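Local coordinates for major Capsid Protein VP1 (Chimpanzee polyomavirus Bob, PDB 6Y9I) that forms the pentameric building block of the polyomavirus outer capsid shell and probably takes part in recognising glycan receptors on host cells, at residues H51-G54 with Y55-L59; H165-I169 with A170-E174. All coordinates share one frame; numbering follows the deposited sequence.

Interaction 1 of 2, residues H51-G54 with Y55-L59; sequences HADG and YDNNL
Ala52 O is gripped by two backbone N-H groups: Asp56 N reaches Ala52 O at 2.8 Å, almost straight at hydrogen (168°), while Tyr55 N lies 3.0 Å from Ala52 O, above the carbonyl plane and along a more bent path. The second bond closes a type II beta turn over Asp53 and Gly54, and glycine's positive phi of 84° suits the second corner. Across this turn Asn57 bridges with its amide. Its ND2 gives a nearly straight bond of 2.8 Å to Asp53 OD1; Asp53 OD1 lies in the plane of the Asn57 amide, whereas ND2 approaches from above the plane of the carboxylate. Asn57 OD1 takes Gly54 N at 3.1 Å. Both ends of the amide are therefore engaged, which fixes its rotation; the chi1 of 57°, setting CG between backbone N and carbonyl carbon, allows this. Leu59 CD1 adds an apolar contact, 3.8 Å from Asp53 CB, and the carboxylate oxygen Asp56 OD2 lies beside the methyl group of Ala52. The other carboxylate oxygen of Asp53 bonds to Gln63 and His50. With amide and imidazole N-H groups supplied to its two oxygens, buried Asp53 is probably stabilised as a carboxylate.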
loop_
_atom_site.group_PDB
_atom_site.type_symbol
_atom_site.label_atom_id
_atom_site.label_comp_id
_atom_site.label_asym_id
_atom_site.label_seq_id
_atom_site.Cartn_x
_atom_site.Cartn_y
_atom_site.Cartn_z
ATOM N N HIS A 51 -6.708 -23.110 -19.598
ATOM C CA HIS A 51 -7.397 -21.933 -20.179
ATOM C C HIS A 51 -8.712 -22.313 -20.880
ATOM O O HIS A 51 -9.600 -21.471 -20.866
ATOM C CB HIS A 51 -6.461 -21.186 -21.122
ATOM C CG HIS A 51 -6.073 -21.973 -22.325
ATOM N ND1 HIS A 51 -5.034 -22.893 -22.293
ATOM C CD2 HIS A 51 -6.557 -21.973 -23.583
ATOM C CE1 HIS A 51 -4.915 -23.441 -23.498
ATOM N NE2 HIS A 51 -5.838 -22.899 -24.295
ATOM N N ALA A 52 -8.821 -23.493 -21.496
ATOM C CA ALA A 52 -9.989 -23.892 -22.321
ATOM C C ALA A 52 -10.918 -24.828 -21.529
ATOM O O ALA A 52 -11.885 -25.342 -22.118
ATOM C CB ALA A 52 -9.528 -24.536 -23.605
ATOM N N ASP A 53 -10.634 -25.064 -20.250
ATOM C CA ASP A 53 -11.584 -25.755 -19.350
ATOM C C ASP A 53 -12.875 -24.929 -19.304
ATOM O O ASP A 53 -12.806 -23.710 -19.240
ATOM C CB ASP A 53 -10.914 -26.059 -18.007
ATOM C CG ASP A 53 -9.813 -27.118 -18.103
ATOM O OD1 ASP A 53 -9.692 -27.797 -19.181
ATOM O OD2 ASP A 53 -9.082 -27.266 -17.110
ATOM N N GLY A 54 -14.036 -25.584 -19.414
ATOM C CA GLY A 54 -15.355 -24.928 -19.512
ATOM C C GLY A 54 -15.677 -24.506 -20.940
ATOM O O GLY A 54 -16.769 -23.981 -21.166
ATOM N N TYR A 55 -14.770 -24.732 -21.889
ATOM C CA TYR A 55 -15.015 -24.479 -23.328
ATOM C C TYR A 55 -14.784 -25.763 -24.134
ATOM O O TYR A 55 -15.739 -26.159 -24.838
ATOM C CB TYR A 55 -14.182 -23.321 -23.881
ATOM C CG TYR A 55 -14.518 -23.056 -25.325
ATOM C CD1 TYR A 55 -15.766 -22.565 -25.676
ATOM C CD2 TYR A 55 -13.627 -23.359 -26.344
ATOM C CE1 TYR A 55 -16.109 -22.349 -26.999
ATOM C CE2 TYR A 55 -13.951 -23.136 -27.674
ATOM C CZ TYR A 55 -15.200 -22.641 -27.999
ATOM O OH TYR A 55 -15.520 -22.408 -29.304
ATOM N N ASP A 56 -13.595 -26.369 -24.040
ATOM C CA ASP A 56 -13.215 -27.624 -24.744
ATOM C C ASP A 56 -13.855 -28.811 -24.039
ATOM O O ASP A 56 -13.865 -29.872 -24.633
ATOM C CB ASP A 56 -11.714 -27.941 -24.703
ATOM C CG ASP A 56 -10.866 -27.202 -25.713
ATOM O OD1 ASP A 56 -11.456 -26.566 -26.608
ATOM O OD2 ASP A 56 -9.616 -27.252 -25.570
ATOM N N ASN A 57 -14.305 -28.621 -22.796
ATOM C CA ASN A 57 -14.754 -29.696 -21.871
ATOM C C ASN A 57 -15.666 -29.034 -20.840
ATOM O O ASN A 57 -15.828 -27.801 -20.890
ATOM C CB ASN A 57 -13.577 -30.408 -21.184
ATOM C CG ASN A 57 -12.705 -29.425 -20.419
ATOM O OD1 ASN A 57 -13.223 -28.583 -19.665
ATOM N ND2 ASN A 57 -11.415 -29.451 -20.692
ATOM N N ASN A 58 -16.241 -29.825 -19.952
ATOM C CA ASN A 58 -17.084 -29.330 -18.845
ATOM C C ASN A 58 -16.172 -29.027 -17.667
ATOM O O ASN A 58 -15.396 -29.888 -17.307
ATOM C CB ASN A 58 -18.128 -30.349 -18.402
ATOM C CG ASN A 58 -19.167 -30.597 -19.466
ATOM O OD1 ASN A 58 -19.562 -29.667 -20.161
ATOM N ND2 ASN A 58 -19.594 -31.844 -19.594
ATOM N N LEU A 59 -16.313 -27.850 -17.078
ATOM C CA LEU A 59 -15.584 -27.474 -15.838
ATOM C C LEU A 59 -16.138 -28.321 -14.689
ATOM O O LEU A 59 -17.364 -28.365 -14.537
ATOM C CB LEU A 59 -15.792 -25.981 -15.606
ATOM C CG LEU A 59 -14.814 -25.313 -14.647
ATOM C CD1 LEU A 59 -13.432 -25.206 -15.271
ATOM C CD2 LEU A 59 -15.328 -23.942 -14.254
#

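Interaction 2 of 2, residues H165-I169 with A170-E174; sequences HPNDI and AKLAE
Asn167 and Leu172 meet through the flat amide of the one and the backbone of the other. The amide lies alongside the backbone edge of Leu172, meeting its N-H and its C=O with both of its ends: OD1 accepts from Leu172 N at 2.8 Å, and ND2 donates to Leu172 O at 2.9 Å. The second bond is almost perfectly straight (175°), with the acceptor in the amide plane of Asn167 and the donor placed on a lone pair of the carbonyl. The first is less regular, since Leu172 N is tilted by 23° from the plane of the Asn167 carbonyl. Two bonds to one residue fix the amide's flip and its rotation alike. A chi1 of -151° swings CG away from the backbone N and forward along the chain, where this pairing becomes possible. Leu172 CB then sits 3.4 Å from Asn167 OD1, so the leucine branch begins beside the amide oxygen.

Main-chain bonds accompany this pairing, from Ala170 N to Pro166 O at 2.9 Å and from Lys171 N to Asn167 O at 2.6 Å. Lys171 has positive phi and leaves the helix, but its side chain folds back over the last carbonyls: CG lies 3.6 Å from Asp168 O, and the bend at chi3 brings CE to 3.5 Å from Ile169 O. At the other end, Asp168 OD2 accepts the backbone N-H of His165. Outside the two segments, Pro166 and Ile169 both pack on Trp202 of strand 202-204, while Asn167 touches Lys177.

Taken together, the geometry describes a single-turn helix, 166-170, that stops at a residue of left-handed conformation, with an asparagine side chain supplying the hydrogen bonds that hold the departing chain against the helix end.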
loop_
_atom_site.group_PDB
_atom_site.type_symbol
_atom_site.label_atom_id
_atom_site.label_comp_id
_atom_site.label_asym_id
_atom_site.label_seq_id
_atom_site.Cartn_x
_atom_site.Cartn_y
_atom_site.Cartn_z
ATOM N N HIS A 165 -24.872 -23.676 -9.379
ATOM C CA HIS A 165 -24.547 -22.525 -10.247
ATOM C C HIS A 165 -25.723 -21.563 -10.243
ATOM O O HIS A 165 -26.870 -21.956 -10.041
ATOM C CB HIS A 165 -24.184 -23.043 -11.644
ATOM C CG HIS A 165 -23.200 -24.155 -11.585
ATOM N ND1 HIS A 165 -21.903 -23.959 -11.148
ATOM C CD2 HIS A 165 -23.315 -25.470 -11.868
ATOM C CE1 HIS A 165 -21.259 -25.106 -11.168
ATOM N NE2 HIS A 165 -22.099 -26.052 -11.603
ATOM N N PRO A 166 -25.467 -20.261 -10.466
ATOM C CA PRO A 166 -26.542 -19.284 -10.514
ATOM C C PRO A 166 -27.706 -19.633 -11.455
ATOM O O PRO A 166 -28.809 -19.371 -11.058
ATOM C CB PRO A 166 -25.817 -18.021 -10.991
ATOM C CG PRO A 166 -24.427 -18.175 -10.423
ATOM C CD PRO A 166 -24.132 -19.648 -10.581
ATOM N N ASN A 167 -27.447 -20.192 -12.642
ATOM C CA ASN A 167 -28.542 -20.508 -13.595
ATOM C C ASN A 167 -29.393 -21.704 -13.142
ATOM O O ASN A 167 -30.554 -21.750 -13.605
ATOM C CB ASN A 167 -28.092 -20.676 -15.041
ATOM C CG ASN A 167 -29.233 -20.274 -15.946
ATOM O OD1 ASN A 167 -29.948 -19.318 -15.645
ATOM N ND2 ASN A 167 -29.452 -21.018 -17.015
ATOM N N ASP A 168 -28.874 -22.584 -12.280
ATOM C CA ASP A 168 -29.627 -23.652 -11.581
ATOM C C ASP A 168 -30.764 -22.973 -10.830
ATOM O O ASP A 168 -31.828 -23.551 -10.753
ATOM C CB ASP A 168 -28.772 -24.476 -10.603
ATOM C CG ASP A 168 -27.681 -25.334 -11.240
ATOM O OD1 ASP A 168 -27.812 -25.647 -12.438
ATOM O OD2 ASP A 168 -26.682 -25.695 -10.541
ATOM N N ILE A 169 -30.554 -21.764 -10.324
ATOM C CA ILE A 169 -31.618 -21.039 -9.584
ATOM C C ILE A 169 -32.375 -20.154 -10.561
ATOM O O ILE A 169 -33.593 -20.236 -10.566
ATOM C CB ILE A 169 -31.035 -20.273 -8.387
ATOM C CG1 ILE A 169 -30.565 -21.287 -7.348
ATOM C CG2 ILE A 169 -32.055 -19.297 -7.820
ATOM C CD1 ILE A 169 -29.288 -20.937 -6.696
ATOM N N ALA A 170 -31.681 -19.367 -11.370
ATOM C CA ALA A 170 -32.293 -18.341 -12.242
ATOM C C ALA A 170 -33.070 -19.009 -13.393
ATOM O O ALA A 170 -34.070 -18.412 -13.825
ATOM C CB ALA A 170 -31.220 -17.425 -12.763
ATOM N N LYS A 171 -32.583 -20.159 -13.877
ATOM C CA LYS A 171 -33.163 -20.990 -14.974
ATOM C C LYS A 171 -33.491 -20.102 -16.172
ATOM O O LYS A 171 -34.633 -20.145 -16.665
ATOM C CB LYS A 171 -34.406 -21.727 -14.476
ATOM C CG LYS A 171 -34.168 -22.637 -13.288
ATOM C CD LYS A 171 -35.441 -23.204 -12.702
ATOM C CE LYS A 171 -35.446 -23.129 -11.199
ATOM N NZ LYS A 171 -36.800 -23.365 -10.673
ATOM N N LEU A 172 -32.534 -19.288 -16.596
ATOM C CA LEU A 172 -32.646 -18.508 -17.842
ATOM C C LEU A 172 -32.396 -19.478 -18.998
ATOM O O LEU A 172 -31.546 -20.374 -18.845
ATOM C CB LEU A 172 -31.618 -17.370 -17.829
ATOM C CG LEU A 172 -31.746 -16.357 -16.687
ATOM C CD1 LEU A 172 -30.568 -15.392 -16.710
ATOM C CD2 LEU A 172 -33.062 -15.582 -16.754
ATOM N N ALA A 173 -33.097 -19.306 -20.114
ATOM C CA ALA A 173 -32.822 -20.022 -21.383
ATOM C C ALA A 173 -31.482 -19.542 -21.968
ATOM O O ALA A 173 -31.071 -18.377 -21.697
ATOM C CB ALA A 173 -33.962 -19.765 -22.345
ATOM N N GLU A 174 -30.855 -20.376 -22.795
ATOM C CA GLU A 174 -29.540 -20.113 -23.434
ATOM C C GLU A 174 -29.489 -18.661 -23.920
ATOM O O GLU A 174 -28.472 -17.985 -23.616
ATOM C CB GLU A 174 -29.269 -21.125 -24.551
ATOM C CG GLU A 174 -28.757 -22.464 -24.037
#

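Interaction 1 comes first along the chain, in the loop between strands 8-26 and 68-73; interaction 2 follows on helix 166-170 and the loop leading to strand 188-191. Their centres are 19 Å apart and their nearest atoms about 6 Å, so they do not touch, though both lie on the same side of the chain's centre. Tyr155 links their surroundings: Leu59 packs on it and the ring of His165 stacks with it. Their settings differ. Residues 51-59 also contact a second subunit, where His51 bonds to Gly122 of that chain, whereas no other chain of the assembly touches 165-174. Both belong to loop regions elaborating the antiparallel strand framework, one at a subunit interface.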